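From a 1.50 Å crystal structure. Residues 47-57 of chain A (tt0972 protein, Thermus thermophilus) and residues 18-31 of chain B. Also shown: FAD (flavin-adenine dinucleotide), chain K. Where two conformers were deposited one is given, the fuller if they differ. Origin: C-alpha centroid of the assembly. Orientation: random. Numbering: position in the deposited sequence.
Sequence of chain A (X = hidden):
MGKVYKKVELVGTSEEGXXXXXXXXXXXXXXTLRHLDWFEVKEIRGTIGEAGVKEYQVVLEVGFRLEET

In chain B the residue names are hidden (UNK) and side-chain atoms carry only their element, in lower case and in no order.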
# COMPACT_ATOMS: atom_id res chain seq x y z
N THR A 47 24.05 1.32 0.14
CA THR A 47 24.88 2.16 -0.71
C THR A 47 25.74 1.26 -1.58
O THR A 47 25.97 0.09 -1.24
CB THR A 47 25.78 3.08 0.12
OG1 THR A 47 26.49 2.30 1.09
CG2 THR A 47 24.94 4.11 0.83
N ILE A 48 26.22 1.81 -2.69
CA ILE A 48 27.04 1.07 -3.63
C ILE A 48 28.44 1.68 -3.72
O ILE A 48 28.60 2.90 -3.72
CB ILE A 48 26.39 1.07 -5.03
CG1 ILE A 48 24.96 0.52 -4.94
CG2 ILE A 48 27.20 0.22 -5.99
CD1 ILE A 48 24.18 0.64 -6.24
N GLY A 49 29.44 0.80 -3.77
CA GLY A 49 30.82 1.24 -3.86
C GLY A 49 31.60 0.38 -4.83
O GLY A 49 31.01 -0.38 -5.60
N GLU A 50 32.92 0.50 -4.80
CA GLU A 50 33.77 -0.28 -5.70
C GLU A 50 33.67 -1.78 -5.46
O GLU A 50 33.97 -2.58 -6.34
CB GLU A 50 35.23 0.18 -5.57
CG GLU A 50 35.91 -0.12 -4.23
CD GLU A 50 36.26 -1.59 -4.06
OE1 GLU A 50 36.85 -2.17 -4.99
OE2 GLU A 50 35.95 -2.15 -2.99
N ALA A 51 33.24 -2.16 -4.26
CA ALA A 51 33.11 -3.58 -3.92
C ALA A 51 31.67 -4.06 -4.10
O ALA A 51 31.32 -5.14 -3.62
CB ALA A 51 33.58 -3.81 -2.50
N GLY A 52 30.86 -3.27 -4.79
CA GLY A 52 29.46 -3.63 -4.98
C GLY A 52 28.71 -3.00 -3.83
O GLY A 52 28.63 -1.78 -3.75
N VAL A 53 28.16 -3.81 -2.94
CA VAL A 53 27.47 -3.23 -1.79
C VAL A 53 28.54 -2.56 -0.95
O VAL A 53 29.63 -3.12 -0.74
CB VAL A 53 26.78 -4.31 -0.92
CG1 VAL A 53 26.25 -3.68 0.36
CG2 VAL A 53 25.64 -4.96 -1.68
N LYS A 54 28.27 -1.35 -0.48
CA LYS A 54 29.21 -0.64 0.37
C LYS A 54 28.68 -0.86 1.79
O LYS A 54 29.38 -1.36 2.66
CB LYS A 54 29.25 0.84 0.02
CG LYS A 54 30.23 1.66 0.85
CD LYS A 54 30.72 2.89 0.10
CE LYS A 54 29.58 3.80 -0.32
NZ LYS A 54 30.07 4.95 -1.14
N GLU A 55 27.43 -0.47 1.99
CA GLU A 55 26.77 -0.62 3.28
C GLU A 55 25.35 -1.15 3.09
O GLU A 55 24.61 -0.66 2.24
CB GLU A 55 26.67 0.74 4.00
CG GLU A 55 27.97 1.32 4.50
CD GLU A 55 28.54 0.57 5.68
OE1 GLU A 55 27.76 -0.13 6.37
OE2 GLU A 55 29.76 0.68 5.93
N TYR A 56 24.98 -2.16 3.87
CA TYR A 56 23.62 -2.67 3.83
C TYR A 56 22.94 -1.82 4.90
O TYR A 56 23.53 -1.56 5.95
CB TYR A 56 23.54 -4.14 4.26
CG TYR A 56 24.00 -5.12 3.22
CD1 TYR A 56 25.27 -5.68 3.27
CD2 TYR A 56 23.15 -5.51 2.18
CE1 TYR A 56 25.70 -6.60 2.31
CE2 TYR A 56 23.56 -6.42 1.22
CZ TYR A 56 24.84 -6.97 1.29
OH TYR A 56 25.24 -7.87 0.33
N GLN A 57 21.72 -1.38 4.62
CA GLN A 57 20.98 -0.57 5.57
C GLN A 57 19.61 -1.21 5.76
O GLN A 57 18.81 -1.26 4.82
CB GLN A 57 20.84 0.86 5.04
CG GLN A 57 22.18 1.48 4.68
CD GLN A 57 22.05 2.77 3.90
OE1 GLN A 57 21.17 2.91 3.05
NE2 GLN A 57 22.92 3.73 4.19
N UNK B 18 20.55 -14.32 -0.29
CA UNK B 18 20.04 -12.99 -0.60
C UNK B 18 21.13 -11.99 -0.95
O UNK B 18 21.04 -11.29 -1.96
c UNK B 18 19.21 -12.48 0.59
c UNK B 18 17.02 -13.41 -0.17
c UNK B 18 17.42 -12.87 2.25
c UNK B 18 18.04 -13.38 0.97
N UNK B 19 22.16 -11.91 -0.11
CA UNK B 19 23.26 -10.99 -0.37
C UNK B 19 23.92 -11.30 -1.71
O UNK B 19 24.26 -10.39 -2.47
c UNK B 19 23.87 -10.37 2.05
c UNK B 19 23.10 -11.27 2.99
o UNK B 19 22.62 -12.34 2.56
o UNK B 19 22.96 -10.90 4.17
c UNK B 19 24.30 -11.07 0.76
N UNK B 20 24.10 -12.58 -2.01
CA UNK B 20 24.71 -12.97 -3.28
C UNK B 20 23.87 -12.49 -4.47
O UNK B 20 24.42 -12.05 -5.48
c UNK B 20 24.89 -14.49 -3.34
N UNK B 21 22.55 -12.58 -4.34
CA UNK B 21 21.66 -12.14 -5.41
C UNK B 21 21.76 -10.63 -5.61
O UNK B 21 21.78 -10.15 -6.74
c UNK B 21 20.22 -12.53 -5.08
N UNK B 22 21.83 -9.90 -4.51
CA UNK B 22 21.95 -8.45 -4.58
C UNK B 22 23.28 -8.08 -5.26
O UNK B 22 23.31 -7.26 -6.18
c UNK B 22 21.90 -7.84 -3.17
c UNK B 22 20.36 -7.62 -1.13
c UNK B 22 20.47 -7.97 -2.61
c UNK B 22 22.34 -6.39 -3.20
N UNK B 23 24.36 -8.71 -4.81
CA UNK B 23 25.68 -8.45 -5.38
C UNK B 23 25.70 -8.77 -6.88
O UNK B 23 26.33 -8.05 -7.66
c UNK B 23 26.94 -8.90 -3.18
c UNK B 23 27.85 -7.70 -2.97
o UNK B 23 27.96 -6.83 -3.83
n UNK B 23 28.49 -7.63 -1.80
c UNK B 23 26.75 -9.28 -4.65
N UNK B 24 25.01 -9.83 -7.28
CA UNK B 24 24.98 -10.19 -8.70
C UNK B 24 24.33 -9.09 -9.54
O UNK B 24 24.82 -8.73 -10.61
c UNK B 24 24.22 -11.50 -8.88
N UNK B 25 23.22 -8.54 -9.05
CA UNK B 25 22.55 -7.47 -9.78
C UNK B 25 23.44 -6.23 -9.86
O UNK B 25 23.53 -5.59 -10.92
c UNK B 25 21.23 -7.13 -9.08
N UNK B 26 24.11 -5.89 -8.76
CA UNK B 26 24.98 -4.72 -8.73
C UNK B 26 26.18 -4.89 -9.65
O UNK B 26 26.63 -3.93 -10.28
c UNK B 26 24.34 -4.05 -6.31
c UNK B 26 23.48 -2.92 -6.88
c UNK B 26 25.44 -4.43 -7.30
c UNK B 26 24.98 -3.62 -4.99
N UNK B 27 26.71 -6.11 -9.73
CA UNK B 27 27.86 -6.37 -10.59
C UNK B 27 27.46 -6.22 -12.05
O UNK B 27 28.23 -5.69 -12.86
c UNK B 27 28.39 -7.76 -10.33
N UNK B 28 26.26 -6.67 -12.40
CA UNK B 28 25.80 -6.55 -13.78
C UNK B 28 25.53 -5.09 -14.10
O UNK B 28 25.82 -4.62 -15.20
c UNK B 28 23.99 -7.33 -15.43
n UNK B 28 23.87 -6.98 -19.76
n UNK B 28 24.50 -7.96 -17.78
c UNK B 28 24.51 -7.36 -14.00
c UNK B 28 24.98 -7.96 -16.40
n UNK B 28 24.57 -5.68 -18.01
c UNK B 28 24.31 -6.87 -18.52
N UNK B 29 25.00 -4.36 -13.13
CA UNK B 29 24.71 -2.94 -13.32
C UNK B 29 25.97 -2.15 -13.66
O UNK B 29 25.95 -1.29 -14.53
c UNK B 29 24.05 -2.36 -12.06
N UNK B 30 27.06 -2.47 -12.97
CA UNK B 30 28.33 -1.78 -13.17
C UNK B 30 28.91 -1.96 -14.57
O UNK B 30 29.73 -1.15 -15.02
n UNK B 30 32.89 -1.24 -11.22
c UNK B 30 33.77 -1.07 -10.24
c UNK B 30 29.34 -2.25 -12.12
n UNK B 30 33.47 -1.49 -9.02
c UNK B 30 31.59 -1.88 -11.06
c UNK B 30 30.71 -1.61 -12.27
n UNK B 30 34.93 -0.48 -10.47
N UNK B 31 28.49 -3.00 -15.27
CA UNK B 31 28.98 -3.27 -16.62
C UNK B 31 28.58 -2.20 -17.63
O UNK B 31 29.33 -1.93 -18.57
c UNK B 31 29.00 -5.82 -16.35
c UNK B 31 30.99 -7.28 -15.93
c UNK B 31 28.47 -4.62 -17.12
n UNK B 31 30.38 -8.46 -16.60
c UNK B 31 30.50 -5.97 -16.53
PA FAD K . 28.03 9.91 -7.45
O1A FAD K . 27.68 9.01 -8.58
O2A FAD K . 28.59 9.32 -6.20
O5B FAD K . 29.01 11.03 -8.04
C5B FAD K . 30.25 10.85 -8.76
C4B FAD K . 31.03 9.66 -8.21
O4B FAD K . 30.76 8.55 -9.07
C3B FAD K . 32.57 9.82 -8.19
O3B FAD K . 33.10 9.98 -6.88
C2B FAD K . 33.08 8.54 -8.88
O2B FAD K . 34.22 7.91 -8.34
C1B FAD K . 31.84 7.64 -8.92
N9A FAD K . 31.75 6.69 -10.03
C8A FAD K . 32.23 6.82 -11.31
N7A FAD K . 31.99 5.78 -12.09
C5A FAD K . 31.30 4.91 -11.26
C6A FAD K . 30.75 3.59 -11.49
N6A FAD K . 30.84 2.98 -12.68
N1A FAD K . 30.12 2.97 -10.45
C2A FAD K . 30.04 3.61 -9.25
N3A FAD K . 30.52 4.83 -8.92
C4A FAD K . 31.15 5.44 -10.02
N1 FAD K . 22.25 7.01 0.59
C2 FAD K . 22.30 6.04 1.54
O2 FAD K . 23.29 5.88 2.30
N3 FAD K . 21.23 5.14 1.66
C4 FAD K . 20.03 5.23 0.95
O4 FAD K . 19.14 4.37 1.13
C4X FAD K . 19.93 6.34 0.07
N5 FAD K . 18.71 6.55 -0.64
C5X FAD K . 18.66 7.63 -1.54
C6 FAD K . 17.42 7.92 -2.21
C7 FAD K . 17.31 8.97 -3.10
C7M FAD K . 15.95 9.19 -3.77
C8 FAD K . 18.43 9.81 -3.37
C8M FAD K . 18.38 10.98 -4.33
C9 FAD K . 19.68 9.54 -2.70
C9A FAD K . 19.82 8.48 -1.79
N10 FAD K . 21.05 8.21 -1.06
C10 FAD K . 21.08 7.17 -0.13
C1' FAD K . 22.28 9.02 -1.27
C2' FAD K . 23.16 8.51 -2.43
O2' FAD K . 23.60 7.18 -2.17
C3' FAD K . 24.31 9.48 -2.71
O3' FAD K . 25.19 9.48 -1.59
C4' FAD K . 23.87 10.94 -3.02
O4' FAD K . 22.75 10.94 -3.91
C5' FAD K . 25.01 11.74 -3.62
O5' FAD K . 25.38 11.16 -4.88
P FAD K . 26.47 11.84 -5.83
O1P FAD K . 25.87 13.06 -6.38
O2P FAD K . 27.76 11.94 -5.10
O3P FAD K . 26.74 10.75 -6.98
O HOH W 1 27.55 -9.06 0.78
O HOH W 2 30.38 -5.69 -1.09

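Position 18 of chain B carries four side-chain carbons, forked at the second. Nothing on chain A is within contact range. It is Leu B18.

Position 19 has three carbons, the third bearing two oxygens, a carboxylate. A side-chain carbon lies near Tyr A56 OH. It is Glu B19. Its CG is 3.3 Å from Tyr A56 OH, and one carboxylate oxygen, OE2, is hydrogen-bonded elsewhere in the structure.

Positions 20 and 21 each have a single side-chain carbon and touch nothing on chain A. They are Ala B20 and Ala B21.

Position 22 has four carbons, forked at the first, with one arm two carbons long. Its CB points toward chain A, and its carbons lie near Val A53 CG2 and Tyr A56 CE2. This beta-branched pattern is Ile B22. CG2 packs 3.9 Å from Val A53 CG2, and CD1 sits 4.1 Å from Tyr A56 CE2, at the edge of the ring.

Position 23 has three carbons, the third carrying one oxygen and one nitrogen. The oxygen lies 3.2 Å from the backbone N of Val A53, a donor, as an amide oxygen should. It is Gln B23. Its CB points sideways, but chi1 and chi2 are both m, and the end of the side chain comes nearer to chain A. Val A53 N donates to Gln B23 OE1 at an angle of 162°, so this hydrogen bond is nearly straight.

Positions 24 and 25 again have one carbon each, out of reach of chain A. They are Ala B24 and Ala B25.

Position 26 has four carbons, forked at the second. Its CA-to-CB bond points toward chain A, and its carbons lie near Val A53 CG2 and Ile A48 CD1. It is Leu B26. CD1 is 3.6 Å from Val A53 CG2, and CD2 is 3.7 Å from Ile A48 CD1.

Position 27 has one carbon and makes no contact. It is Ala B27.

Position 28 has three carbons, a nitrogen, then a carbon with two more nitrogens. This is Arg B28, out of reach of chain A.

Position 29 has one carbon. It is Ala B29, also out of reach.

Position 30 repeats the guanidinium pattern, here on an extended chain with chi1 to chi3 all t. A terminal nitrogen lies 2.9 Å from Glu A50 O. It is Arg B30. NH1 donates a weak hydrogen bond to Glu A50 O at an angle of 121°.

Position 31 has four carbons in a row ending in nitrogen. It is Lys B31, without contact.

The helix thus meets chain A through positions 19, 22, 23, 26 and 30, which fall along one side. Ile B22 and Leu B26 pack against Ile A48, Val A53 and Tyr A56. Gln B23 NE2 donates to two waters, one 2.8 Å from Ala A51 O, another 2.6 Å from Tyr A56 OH. Gly A52 closes a type I turn begun at Gly A49. Its backbone angles call for glycine, and an ideal CB would clash with Gln B23 OE1 at 2.4 Å. The two stretches bury 440 Å².

Chain B 18-31: LEAAIQAALARARK
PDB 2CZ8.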